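Local coordinates for putative oxidoreductase (Yersinia pestis, PDB 3KUX), which is a putative oxidoreductase that probably binds an NAD-type cofactor through its Rossmann-fold domain, at residues A[22-33]-A[302-310]; A[81-89]-A[106-114]. All coordinates share one frame; numbering follows the deposited sequence.

Interaction 1: residues A[22-33]-A[302-310]; sequences FHAPLIMGTPGL and YPAYYAGIR
Tyr306 fills a hollow made by His23, Leu26, Ile27, Thr30 and Leu33. The contact joins a Rossmann-fold helix, 17-28, and the turn after it to helix 303-313 of the C-terminal family region. The two segment axes cross at -65° and approach to 9.3 Å, so the side chains mesh over a short diagonal patch. The ring of Tyr306 is the main bump. Ile27 lies over one face, though the exact position of its CG1 is doubtful. Tyr305 CD2 lies over the opposite face, toward the rim. Leu33 CD1 closes in on Tyr306 CD1 at 3.7 Å. At the tip, Tyr306 OH hydrogen-bonds His23 ND1 at 2.8 Å and meets the imidazole at its edge. His23 NE2 bonds Asp97, so the imidazole is held at both nitrogens.

A second bump comes from the other side. Leu26 pushes its two methyls between Tyr302 and Pro303: CD1 reaches Tyr302 CB at 3.9 Å, and CD2 lies against the Pro303 ring. Thr30 turns OG1 back to Leu26 O, and its CG2 rests on the Ala307 backbone. Beyond it, Arg310 CD passes beside Gly32 CA, and the bend at chi3 (67°) brings the guanidinium to Pro31 O. Arg310 NH1 then donates a nearly straight hydrogen bond to Pro31 O, 2.8 Å away and in the guanidinium plane.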
ATOM      1  N   PHE A  22       1.370   9.915   6.655  1.00 15.18           N
ATOM      2  CA  PHE A  22       1.425   9.820   5.203  1.00 15.60           C
ATOM      3  C   PHE A  22       0.671  10.936   4.501  1.00 17.62           C
ATOM      4  O   PHE A  22       1.266  11.783   3.835  1.00 20.94           O
ATOM      5  CB  PHE A  22       0.870   8.476   4.734  1.00 15.69           C
ATOM      6  CG  PHE A  22       1.656   7.291   5.213  1.00 16.96           C
ATOM      7  CD1 PHE A  22       2.845   6.933   4.591  1.00 15.61           C
ATOM      8  CD2 PHE A  22       1.205   6.527   6.279  1.00 11.88           C
ATOM      9  CE1 PHE A  22       3.573   5.835   5.029  1.00 11.86           C
ATOM     10  CE2 PHE A  22       1.932   5.431   6.724  1.00 13.76           C
ATOM     11  CZ  PHE A  22       3.117   5.085   6.097  1.00  9.98           C
ATOM     12  N   HIS A  23      -0.644  10.933   4.652  1.00 18.41           N
ATOM     13  CA  HIS A  23      -1.505  11.776   3.829  1.00 19.94           C
ATOM     14  C   HIS A  23      -1.224  13.277   3.910  1.00 19.70           C
ATOM     15  O   HIS A  23      -1.077  13.939   2.882  1.00 18.33           O
ATOM     16  CB  HIS A  23      -2.963  11.431   4.091  1.00 19.42           C
ATOM     17  CG  HIS A  23      -3.244   9.972   3.937  1.00 20.92           C
ATOM     18  ND1 HIS A  23      -3.185   9.334   2.717  1.00 19.54           N
ATOM     19  CD2 HIS A  23      -3.532   9.013   4.850  1.00 22.81           C
ATOM     20  CE1 HIS A  23      -3.451   8.050   2.881  1.00 21.41           C
ATOM     21  NE2 HIS A  23      -3.666   7.829   4.165  1.00 20.59           N
ATOM     22  N   ALA A  24      -1.144  13.817   5.121  1.00 19.92           N
ATOM     23  CA  ALA A  24      -0.853  15.242   5.264  1.00 20.23           C
ATOM     24  C   ALA A  24       0.486  15.586   4.613  1.00 19.13           C
ATOM     25  O   ALA A  24       0.531  16.330   3.638  1.00 19.86           O
ATOM     26  CB  ALA A  24      -0.872  15.662   6.731  1.00 18.50           C
ATOM     27  N   PRO A  25       1.582  15.027   5.144  1.00 18.36           N
ATOM     28  CA  PRO A  25       2.915  15.349   4.652  1.00 17.29           C
ATOM     29  C   PRO A  25       3.042  15.175   3.147  1.00 17.33           C
ATOM     30  O   PRO A  25       3.709  15.972   2.495  1.00 18.92           O
ATOM     31  CB  PRO A  25       3.805  14.333   5.370  1.00 16.86           C
ATOM     32  CG  PRO A  25       3.057  13.983   6.600  1.00 18.61           C
ATOM     33  CD  PRO A  25       1.614  14.022   6.219  1.00 18.52           C
ATOM     34  N   LEU A  26       2.404  14.142   2.601  1.00 18.62           N
ATOM     35  CA  LEU A  26       2.545  13.809   1.179  1.00 18.38           C
ATOM     36  C   LEU A  26       1.706  14.692   0.258  1.00 19.77           C
ATOM     37  O   LEU A  26       2.159  15.071  -0.823  1.00 22.02           O
ATOM     38  CB  LEU A  26       2.225  12.332   0.935  1.00 17.51           C
ATOM     39  CG  LEU A  26       3.341  11.342   1.279  1.00 14.75           C
ATOM     40  CD1 LEU A  26       2.839   9.913   1.188  1.00 11.15           C
ATOM     41  CD2 LEU A  26       4.548  11.544   0.369  1.00 11.19           C
ATOM     42  N   ILE A  27       0.481  15.006   0.678  1.00 19.52           N
ATOM     43  CA  ILE A  27      -0.358  15.950  -0.052  1.00 19.65           C
ATOM     44  C   ILE A  27       0.270  17.331   0.008  1.00 20.91           C
ATOM     45  O   ILE A  27       0.337  18.043  -0.993  1.00 23.25           O
ATOM     46  CB  ILE A  27      -1.765  16.071   0.553  1.00 18.67           C
ATOM     47  CG1 ILE A  27      -2.461  14.711   0.618  1.00 22.08           C
ATOM     48  CG2 ILE A  27      -2.598  17.043  -0.261  1.00 20.56           C
ATOM     49  CD1 ILE A  27      -3.875  14.789   1.163  1.00 20.19           C
HETATM   50  N   MSE A  28       0.728  17.701   1.196  1.00 21.03           N
HETATM   51  CA  MSE A  28       1.392  18.972   1.402  1.00 21.69           C
HETATM   52  C   MSE A  28       2.568  19.133   0.442  1.00 19.65           C
HETATM   53  O   MSE A  28       2.783  20.206  -0.117  1.00 18.68           O
HETATM   54  CB  MSE A  28       1.879  19.076   2.846  1.00 22.61           C
HETATM   55  CG  MSE A  28       1.940  20.496   3.377  1.00 33.42           C
HETATM   56 SE   MSE A  28       0.171  21.336   3.478  1.00 57.22          SE
HETATM   57  CE  MSE A  28      -0.096  21.754   1.583  1.00 49.38           C
ATOM     58  N   GLY A  29       3.318  18.053   0.248  1.00 18.63           N
ATOM     59  CA  GLY A  29       4.550  18.108  -0.530  1.00 19.28           C
ATOM     60  C   GLY A  29       4.335  17.963  -2.022  1.00 19.17           C
ATOM     61  O   GLY A  29       5.286  17.961  -2.801  1.00 18.10           O
ATOM     62  N   THR A  30       3.075  17.851  -2.419  1.00 19.80           N
ATOM     63  CA  THR A  30       2.725  17.639  -3.816  1.00 20.36           C
ATOM     64  C   THR A  30       2.191  18.917  -4.474  1.00 19.55           C
ATOM     65  O   THR A  30       1.116  19.414  -4.111  1.00 19.57           O
ATOM     66  CB  THR A  30       1.688  16.504  -3.945  1.00 20.61           C
ATOM     67  OG1 THR A  30       2.275  15.274  -3.502  1.00 22.41           O
ATOM     68  CG2 THR A  30       1.229  16.353  -5.386  1.00 22.24           C
ATOM     69  N   PRO A  31       2.947  19.457  -5.446  1.00 18.15           N
ATOM     70  CA  PRO A  31       2.500  20.638  -6.179  1.00 17.59           C
ATOM     71  C   PRO A  31       1.208  20.321  -6.918  1.00 17.61           C
ATOM     72  O   PRO A  31       1.045  19.212  -7.430  1.00 18.08           O
ATOM     73  CB  PRO A  31       3.632  20.889  -7.184  1.00 15.68           C
ATOM     74  CG  PRO A  31       4.801  20.144  -6.663  1.00 15.95           C
ATOM     75  CD  PRO A  31       4.238  18.956  -5.942  1.00 17.97           C
ATOM     76  N   GLY A  32       0.293  21.281  -6.960  1.00 16.90           N
ATOM     77  CA  GLY A  32      -1.002  21.060  -7.583  1.00 17.98           C
ATOM     78  C   GLY A  32      -2.053  20.646  -6.572  1.00 19.19           C
ATOM     79  O   GLY A  32      -3.246  20.805  -6.815  1.00 19.77           O
ATOM     80  N   LEU A  33      -1.613  20.111  -5.436  1.00 20.14           N
ATOM     81  CA  LEU A  33      -2.534  19.738  -4.366  1.00 20.89           C
ATOM     82  C   LEU A  33      -2.453  20.711  -3.189  1.00 22.14           C
ATOM     83  O   LEU A  33      -1.363  21.102  -2.761  1.00 22.48           O
ATOM     84  CB  LEU A  33      -2.265  18.310  -3.888  1.00 21.25           C
ATOM     85  CG  LEU A  33      -2.485  17.162  -4.878  1.00 21.63           C
ATOM     86  CD1 LEU A  33      -2.226  15.822  -4.199  1.00 19.22           C
ATOM     87  CD2 LEU A  33      -3.889  17.204  -5.460  1.00 23.08           C
ATOM     88  N   TYR A 302       7.035   7.682  -2.554  1.00  6.67           N
ATOM     89  CA  TYR A 302       5.619   7.685  -2.238  1.00  7.58           C
ATOM     90  C   TYR A 302       4.900   8.849  -2.916  1.00  8.85           C
ATOM     91  O   TYR A 302       3.766   8.693  -3.368  1.00 10.61           O
ATOM     92  CB  TYR A 302       5.384   7.693  -0.723  1.00  8.93           C
ATOM     93  CG  TYR A 302       5.677   6.370  -0.035  1.00  9.53           C
ATOM     94  CD1 TYR A 302       5.637   5.173  -0.736  1.00 11.65           C
ATOM     95  CD2 TYR A 302       5.968   6.319   1.324  1.00 10.28           C
ATOM     96  CE1 TYR A 302       5.895   3.969  -0.110  1.00  7.27           C
ATOM     97  CE2 TYR A 302       6.224   5.119   1.957  1.00  5.97           C
ATOM     98  CZ  TYR A 302       6.186   3.949   1.235  1.00  6.29           C
ATOM     99  OH  TYR A 302       6.444   2.752   1.859  1.00  6.19           O
ATOM    100  N   PRO A 303       5.565  10.011  -3.014  1.00 10.16           N
ATOM    101  CA  PRO A 303       4.947  11.192  -3.634  1.00  9.46           C
ATOM    102  C   PRO A 303       4.406  10.913  -5.034  1.00  8.80           C
ATOM    103  O   PRO A 303       3.482  11.587  -5.481  1.00 11.23           O
ATOM    104  CB  PRO A 303       6.094  12.208  -3.707  1.00  7.11           C
ATOM    105  CG  PRO A 303       7.070  11.766  -2.667  1.00 12.42           C
ATOM    106  CD  PRO A 303       6.962  10.262  -2.613  1.00 11.45           C
ATOM    107  N   ALA A 304       4.975   9.931  -5.723  1.00  7.87           N
ATOM    108  CA  ALA A 304       4.494   9.585  -7.054  1.00  8.77           C
ATOM    109  C   ALA A 304       2.990   9.288  -7.052  1.00  9.20           C
ATOM    110  O   ALA A 304       2.306   9.514  -8.054  1.00 11.25           O
ATOM    111  CB  ALA A 304       5.278   8.409  -7.628  1.00  6.79           C
ATOM    112  N   TYR A 305       2.481   8.784  -5.930  1.00  7.60           N
ATOM    113  CA  TYR A 305       1.064   8.427  -5.825  1.00  6.41           C
ATOM    114  C   TYR A 305       0.163   9.642  -5.961  1.00  6.44           C
ATOM    115  O   TYR A 305      -0.707   9.690  -6.832  1.00  5.41           O
ATOM    116  CB  TYR A 305       0.758   7.722  -4.499  1.00  5.46           C
ATOM    117  CG  TYR A 305      -0.711   7.405  -4.325  1.00  3.89           C
ATOM    118  CD1 TYR A 305      -1.280   6.310  -4.959  1.00  4.76           C
ATOM    119  CD2 TYR A 305      -1.536   8.210  -3.538  1.00  2.00           C
ATOM    120  CE1 TYR A 305      -2.626   6.011  -4.810  1.00  3.81           C
ATOM    121  CE2 TYR A 305      -2.884   7.925  -3.387  1.00  2.00           C
ATOM    122  CZ  TYR A 305      -3.423   6.820  -4.026  1.00  4.06           C
ATOM    123  OH  TYR A 305      -4.763   6.513  -3.888  1.00  4.81           O
ATOM    124  N   TYR A 306       0.364  10.622  -5.086  1.00  7.48           N
ATOM    125  CA  TYR A 306      -0.461  11.822  -5.103  1.00  9.10           C
ATOM    126  C   TYR A 306      -0.255  12.670  -6.359  1.00  8.45           C
ATOM    127  O   TYR A 306      -1.204  13.240  -6.893  1.00  8.58           O
ATOM    128  CB  TYR A 306      -0.279  12.634  -3.817  1.00  8.95           C
ATOM    129  CG  TYR A 306      -1.174  12.125  -2.717  1.00 11.27           C
ATOM    130  CD1 TYR A 306      -2.526  12.435  -2.706  1.00 15.57           C
ATOM    131  CD2 TYR A 306      -0.685  11.299  -1.717  1.00 11.65           C
ATOM    132  CE1 TYR A 306      -3.362  11.958  -1.715  1.00 15.60           C
ATOM    133  CE2 TYR A 306      -1.514  10.813  -0.722  1.00 11.10           C
ATOM    134  CZ  TYR A 306      -2.852  11.148  -0.725  1.00 14.55           C
ATOM    135  OH  TYR A 306      -3.691  10.672   0.260  1.00 15.45           O
ATOM    136  N   ALA A 307       0.977  12.737  -6.843  1.00  7.15           N
ATOM    137  CA  ALA A 307       1.223  13.411  -8.099  1.00  9.52           C
ATOM    138  C   ALA A 307       0.429  12.690  -9.180  1.00 10.57           C
ATOM    139  O   ALA A 307      -0.050  13.306 -10.131  1.00 11.82           O
ATOM    140  CB  ALA A 307       2.709  13.415  -8.426  1.00  9.17           C
ATOM    141  N   GLY A 308       0.282  11.379  -9.019  1.00 10.46           N
ATOM    142  CA  GLY A 308      -0.496  10.573  -9.949  1.00 10.72           C
ATOM    143  C   GLY A 308      -1.980  10.841  -9.792  1.00 11.28           C
ATOM    144  O   GLY A 308      -2.721  10.898 -10.773  1.00 11.32           O
ATOM    145  N   ILE A 309      -2.417  10.996  -8.550  1.00 11.43           N
ATOM    146  CA  ILE A 309      -3.808  11.317  -8.276  1.00 12.01           C
ATOM    147  C   ILE A 309      -4.129  12.670  -8.894  1.00 12.93           C
ATOM    148  O   ILE A 309      -5.074  12.808  -9.669  1.00 13.72           O
ATOM    149  CB  ILE A 309      -4.083  11.386  -6.766  1.00 12.45           C
ATOM    150  CG1 ILE A 309      -3.860  10.016  -6.109  1.00 10.37           C
ATOM    151  CG2 ILE A 309      -5.494  11.897  -6.514  1.00 10.96           C
ATOM    152  CD1 ILE A 309      -4.965   9.004  -6.378  1.00  8.03           C
ATOM    153  N   ARG A 310      -3.327  13.666  -8.543  1.00 12.70           N
ATOM    154  CA  ARG A 310      -3.424  14.977  -9.148  1.00 12.05           C
ATOM    155  C   ARG A 310      -3.660  14.857 -10.648  1.00 13.12           C
ATOM    156  O   ARG A 310      -4.691  15.290 -11.162  1.00 14.78           O
ATOM    157  CB  ARG A 310      -2.138  15.760  -8.894  1.00 10.95           C
ATOM    158  CG  ARG A 310      -2.099  17.127  -9.548  1.00  9.44           C
ATOM    159  CD  ARG A 310      -0.690  17.676  -9.545  1.00  5.90           C
ATOM    160  NE  ARG A 310       0.180  16.880 -10.403  1.00  8.01           N
ATOM    161  CZ  ARG A 310       1.496  16.766 -10.244  1.00  3.66           C
ATOM    162  NH1 ARG A 310       2.109  17.390  -9.245  1.00  2.00           N
ATOM    163  NH2 ARG A 310       2.193  16.015 -11.082  1.00  3.32           N
TER

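Interaction 2: residues A[81-89]-A[106-114]; sequences FPLAQSALA and QANALKEHA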
ATOM      1  N   PHE A  81     -16.773   3.034   4.171  1.00 26.17           N
ATOM      2  CA  PHE A  81     -17.908   2.976   3.243  1.00 25.29           C
ATOM      3  C   PHE A  81     -18.891   4.138   3.410  1.00 25.96           C
ATOM      4  O   PHE A  81     -19.143   4.877   2.459  1.00 26.61           O
ATOM      5  CB  PHE A  81     -18.639   1.638   3.343  1.00 24.90           C
ATOM      6  CG  PHE A  81     -19.791   1.506   2.387  1.00 24.03           C
ATOM      7  CD1 PHE A  81     -19.567   1.363   1.029  1.00 22.48           C
ATOM      8  CD2 PHE A  81     -21.099   1.520   2.848  1.00 25.22           C
ATOM      9  CE1 PHE A  81     -20.629   1.240   0.148  1.00 23.77           C
ATOM     10  CE2 PHE A  81     -22.165   1.395   1.972  1.00 20.05           C
ATOM     11  CZ  PHE A  81     -21.931   1.257   0.621  1.00 20.64           C
ATOM     12  N   PRO A  82     -19.460   4.299   4.616  1.00 25.50           N
ATOM     13  CA  PRO A  82     -20.300   5.467   4.851  1.00 25.27           C
ATOM     14  C   PRO A  82     -19.642   6.738   4.314  1.00 24.89           C
ATOM     15  O   PRO A  82     -20.156   7.355   3.378  1.00 25.32           O
ATOM     16  CB  PRO A  82     -20.389   5.523   6.377  1.00 24.12           C
ATOM     17  CG  PRO A  82     -20.296   4.103   6.796  1.00 24.92           C
ATOM     18  CD  PRO A  82     -19.416   3.405   5.786  1.00 25.15           C
ATOM     19  N   LEU A  83     -18.508   7.116   4.898  1.00 24.10           N
ATOM     20  CA  LEU A  83     -17.807   8.332   4.497  1.00 24.00           C
ATOM     21  C   LEU A  83     -17.572   8.375   2.992  1.00 24.46           C
ATOM     22  O   LEU A  83     -17.816   9.396   2.345  1.00 24.79           O
ATOM     23  CB  LEU A  83     -16.477   8.462   5.241  1.00 23.92           C
ATOM     24  CG  LEU A  83     -16.552   8.547   6.768  1.00 22.74           C
ATOM     25  CD1 LEU A  83     -15.158   8.666   7.365  1.00 23.43           C
ATOM     26  CD2 LEU A  83     -17.427   9.711   7.209  1.00 15.86           C
ATOM     27  N   ALA A  84     -17.098   7.263   2.439  1.00 23.56           N
ATOM     28  CA  ALA A  84     -16.878   7.162   1.003  1.00 24.12           C
ATOM     29  C   ALA A  84     -18.152   7.484   0.221  1.00 24.85           C
ATOM     30  O   ALA A  84     -18.141   8.326  -0.673  1.00 25.08           O
ATOM     31  CB  ALA A  84     -16.353   5.784   0.638  1.00 23.48           C
ATOM     32  N   GLN A  85     -19.250   6.816   0.562  1.00 26.03           N
ATOM     33  CA  GLN A  85     -20.526   7.086  -0.091  1.00 27.82           C
ATOM     34  C   GLN A  85     -20.876   8.564   0.006  1.00 27.85           C
ATOM     35  O   GLN A  85     -21.088   9.229  -1.007  1.00 27.95           O
ATOM     36  CB  GLN A  85     -21.642   6.241   0.522  1.00 27.78           C
ATOM     37  CG  GLN A  85     -21.661   4.801   0.036  1.00 34.18           C
ATOM     38  CD  GLN A  85     -22.363   4.640  -1.299  1.00 39.42           C
ATOM     39  OE1 GLN A  85     -21.776   4.162  -2.273  1.00 42.17           O
ATOM     40  NE2 GLN A  85     -23.627   5.040  -1.354  1.00 40.12           N
ATOM     41  N   SER A  86     -20.933   9.075   1.231  1.00 28.32           N
ATOM     42  CA  SER A  86     -21.240  10.480   1.450  1.00 28.76           C
ATOM     43  C   SER A  86     -20.403  11.361   0.525  1.00 30.03           C
ATOM     44  O   SER A  86     -20.905  12.324  -0.056  1.00 30.24           O
ATOM     45  CB  SER A  86     -20.991  10.868   2.911  1.00 28.99           C
ATOM     46  OG  SER A  86     -21.892  10.215   3.789  1.00 22.08           O
ATOM     47  N   ALA A  87     -19.126  11.015   0.390  1.00 30.78           N
ATOM     48  CA  ALA A  87     -18.189  11.806  -0.405  1.00 31.77           C
ATOM     49  C   ALA A  87     -18.530  11.783  -1.891  1.00 31.92           C
ATOM     50  O   ALA A  87     -18.574  12.827  -2.544  1.00 33.19           O
ATOM     51  CB  ALA A  87     -16.766  11.327  -0.179  1.00 31.35           C
ATOM     52  N   LEU A  88     -18.762  10.588  -2.421  1.00 31.67           N
ATOM     53  CA  LEU A  88     -19.133  10.436  -3.821  1.00 31.16           C
ATOM     54  C   LEU A  88     -20.474  11.105  -4.090  1.00 31.64           C
ATOM     55  O   LEU A  88     -20.694  11.664  -5.164  1.00 32.27           O
ATOM     56  CB  LEU A  88     -19.194   8.958  -4.205  1.00 30.61           C
ATOM     57  CG  LEU A  88     -17.861   8.210  -4.260  1.00 26.18           C
ATOM     58  CD1 LEU A  88     -18.098   6.730  -4.509  1.00 25.81           C
ATOM     59  CD2 LEU A  88     -16.966   8.801  -5.330  1.00 20.51           C
ATOM     60  N   ALA A  89     -21.369  11.043  -3.110  1.00 31.96           N
ATOM     61  CA  ALA A  89     -22.660  11.706  -3.219  1.00 32.08           C
ATOM     62  C   ALA A  89     -22.449  13.207  -3.350  1.00 32.53           C
ATOM     63  O   ALA A  89     -23.065  13.860  -4.192  1.00 33.43           O
ATOM     64  CB  ALA A  89     -23.524  11.393  -2.010  1.00 31.58           C
ATOM     65  N   GLN A 106     -19.503  -3.828  -0.429  1.00 19.26           N
ATOM     66  CA  GLN A 106     -19.286  -2.396  -0.255  1.00 18.44           C
ATOM     67  C   GLN A 106     -18.317  -1.851  -1.297  1.00 18.80           C
ATOM     68  O   GLN A 106     -18.624  -0.884  -1.995  1.00 19.66           O
ATOM     69  CB  GLN A 106     -18.731  -2.101   1.140  1.00 19.22           C
ATOM     70  CG  GLN A 106     -19.702  -2.325   2.288  1.00 20.77           C
ATOM     71  CD  GLN A 106     -19.078  -2.013   3.639  1.00 20.75           C
ATOM     72  OE1 GLN A 106     -19.774  -1.680   4.596  1.00 20.26           O
ATOM     73  NE2 GLN A 106     -17.758  -2.113   3.720  1.00 21.25           N
ATOM     74  N   ALA A 107     -17.143  -2.470  -1.390  1.00 19.00           N
ATOM     75  CA  ALA A 107     -16.098  -2.019  -2.311  1.00 19.97           C
ATOM     76  C   ALA A 107     -16.630  -1.829  -3.726  1.00 20.57           C
ATOM     77  O   ALA A 107     -16.430  -0.783  -4.343  1.00 19.38           O
ATOM     78  CB  ALA A 107     -14.936  -2.996  -2.314  1.00 20.65           C
ATOM     79  N   ASN A 108     -17.304  -2.854  -4.235  1.00 21.91           N
ATOM     80  CA  ASN A 108     -17.888  -2.804  -5.567  1.00 23.49           C
ATOM     81  C   ASN A 108     -18.945  -1.710  -5.713  1.00 24.93           C
ATOM     82  O   ASN A 108     -19.047  -1.065  -6.760  1.00 25.10           O
ATOM     83  CB  ASN A 108     -18.472  -4.166  -5.933  1.00 22.03           C
ATOM     84  CG  ASN A 108     -17.399  -5.182  -6.250  1.00 22.56           C
ATOM     85  OD1 ASN A 108     -16.688  -5.059  -7.248  1.00 23.07           O
ATOM     86  ND2 ASN A 108     -17.269  -6.190  -5.397  1.00 19.66           N
ATOM     87  N   ALA A 109     -19.731  -1.510  -4.661  1.00 25.54           N
ATOM     88  CA  ALA A 109     -20.738  -0.460  -4.658  1.00 25.50           C
ATOM     89  C   ALA A 109     -20.083   0.892  -4.922  1.00 25.46           C
ATOM     90  O   ALA A 109     -20.540   1.659  -5.772  1.00 26.12           O
ATOM     91  CB  ALA A 109     -21.486  -0.448  -3.335  1.00 25.71           C
ATOM     92  N   LEU A 110     -19.006   1.174  -4.193  1.00 23.76           N
ATOM     93  CA  LEU A 110     -18.244   2.404  -4.391  1.00 23.64           C
ATOM     94  C   LEU A 110     -17.659   2.476  -5.799  1.00 23.39           C
ATOM     95  O   LEU A 110     -17.690   3.523  -6.440  1.00 22.21           O
ATOM     96  CB  LEU A 110     -17.125   2.507  -3.358  1.00 22.58           C
ATOM     97  CG  LEU A 110     -17.550   2.576  -1.894  1.00 21.58           C
ATOM     98  CD1 LEU A 110     -16.323   2.571  -0.993  1.00 19.71           C
ATOM     99  CD2 LEU A 110     -18.410   3.807  -1.643  1.00 18.92           C
ATOM    100  N   LYS A 111     -17.123   1.353  -6.266  1.00 25.27           N
ATOM    101  CA  LYS A 111     -16.573   1.244  -7.612  1.00 26.83           C
ATOM    102  C   LYS A 111     -17.605   1.644  -8.666  1.00 29.00           C
ATOM    103  O   LYS A 111     -17.264   2.272  -9.672  1.00 29.87           O
ATOM    104  CB  LYS A 111     -16.078  -0.186  -7.856  1.00 27.25           C
ATOM    105  CG  LYS A 111     -15.910  -0.580  -9.319  1.00 30.55           C
ATOM    106  CD  LYS A 111     -14.769   0.181  -9.978  1.00 38.03           C
ATOM    107  CE  LYS A 111     -14.609  -0.202 -11.448  1.00 41.35           C
ATOM    108  NZ  LYS A 111     -15.699   0.343 -12.307  1.00 38.91           N
ATOM    109  N   GLU A 112     -18.864   1.281  -8.428  1.00 29.76           N
ATOM    110  CA  GLU A 112     -19.948   1.591  -9.354  1.00 31.22           C
ATOM    111  C   GLU A 112     -20.464   3.014  -9.160  1.00 31.38           C
ATOM    112  O   GLU A 112     -20.552   3.794 -10.109  1.00 31.05           O
ATOM    113  CB  GLU A 112     -21.103   0.611  -9.168  1.00 32.03           C
ATOM    114  CG  GLU A 112     -20.771  -0.833  -9.489  1.00 36.62           C
ATOM    115  CD  GLU A 112     -21.930  -1.766  -9.186  1.00 43.62           C
ATOM    116  OE1 GLU A 112     -23.069  -1.270  -9.040  1.00 42.15           O
ATOM    117  OE2 GLU A 112     -21.704  -2.991  -9.089  1.00 49.75           O
ATOM    118  N   HIS A 113     -20.819   3.339  -7.924  1.00 31.11           N
ATOM    119  CA  HIS A 113     -21.324   4.663  -7.596  1.00 31.11           C
ATOM    120  C   HIS A 113     -20.350   5.736  -8.081  1.00 32.00           C
ATOM    121  O   HIS A 113     -20.759   6.765  -8.619  1.00 31.54           O
ATOM    122  CB  HIS A 113     -21.568   4.760  -6.086  1.00 30.71           C
ATOM    123  CG  HIS A 113     -21.959   6.125  -5.615  1.00 32.63           C
ATOM    124  ND1 HIS A 113     -21.969   6.473  -4.280  1.00 34.87           N
ATOM    125  CD2 HIS A 113     -22.338   7.234  -6.294  1.00 34.40           C
ATOM    126  CE1 HIS A 113     -22.349   7.732  -4.157  1.00 33.79           C
ATOM    127  NE2 HIS A 113     -22.576   8.218  -5.365  1.00 33.72           N
ATOM    128  N   ALA A 114     -19.057   5.476  -7.908  1.00 33.24           N
ATOM    129  CA  ALA A 114     -18.017   6.415  -8.318  1.00 33.30           C
ATOM    130  C   ALA A 114     -17.846   6.439  -9.831  1.00 34.01           C
ATOM    131  O   ALA A 114     -17.386   7.428 -10.398  1.00 33.20           O
ATOM    132  CB  ALA A 114     -16.702   6.071  -7.647  1.00 31.91           C
TER
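His113 and Gln85 meet across the join of two neighbouring helices of the Rossmann fold. Helices 80-89 and 104-116 run almost parallel, with segment axes 7° apart and 10.2 Å at closest approach. They follow successive strands of the parallel sheet, as in a beta-alpha-beta-alpha-beta succession.

His113 carries much of one end. Its CG stands anti to the backbone N (chi1 174°), which sends the ring across to helix 80-89. CB and CG pass beside Gln85 OE1, and CG also comes near Leu88 CD1. ND1 donates a hydrogen bond to Gln85 OE1 at 3.1 Å. The acceptor lies close to the ring plane, but ND1 approaches OE1 from well out of the amide plane, so the bond does not use the usual in-plane direction. CD2 comes near Leu88 CB. CE1 and NE2 lie at the foot of Leu88: CE1 is 3.4 Å from Leu88 CB, which covers one ring face, and NE2 also touches it. CE1 also approaches Ala89 N.

Leu110 is the knob in the middle. It sits in a hole formed by Phe81, Ala84, Gln85 and Leu88, with CD1 3.6 Å from Ala84 CB. Leu88 in turn places CD1 3.5 Å from Ala114 CB. At the other end the Phe81 ring lies between Gln85 CG over one face and Gln106 CG over the other, while Ala109 CB meets its edge. Towards the sheet, Leu88 touches Val94, and Leu110 and Ala114 touch Leu121.

The join is thus mainly apolar, with one side-chain hydrogen bond across it. The bond is consistent with a proton on ND1, and the off-plane approach to OE1 suggests a modest bond that orients both groups.

Overall arrangement
From the N terminus, the chain leaves strand 8-13 and forms helix 17-28 and the turn into strand 33-39, which supply the first half of interaction 1. It later reaches 81-89, passes through strand 93-96 and returns at 106-114. Interaction 2 closes this short loop inside the Rossmann fold. The chain then builds most of the large mixed sheet before 302-310 comes back to close interaction 1, a much longer loop. The short loop lies wholly within the long one, and the two do not cross. The nearest atoms of interactions 1 and 2 are about 12 Å apart. Interaction 2 joins consecutive Rossmann helices; interaction 1 ties the C-terminal region to the Rossmann fold.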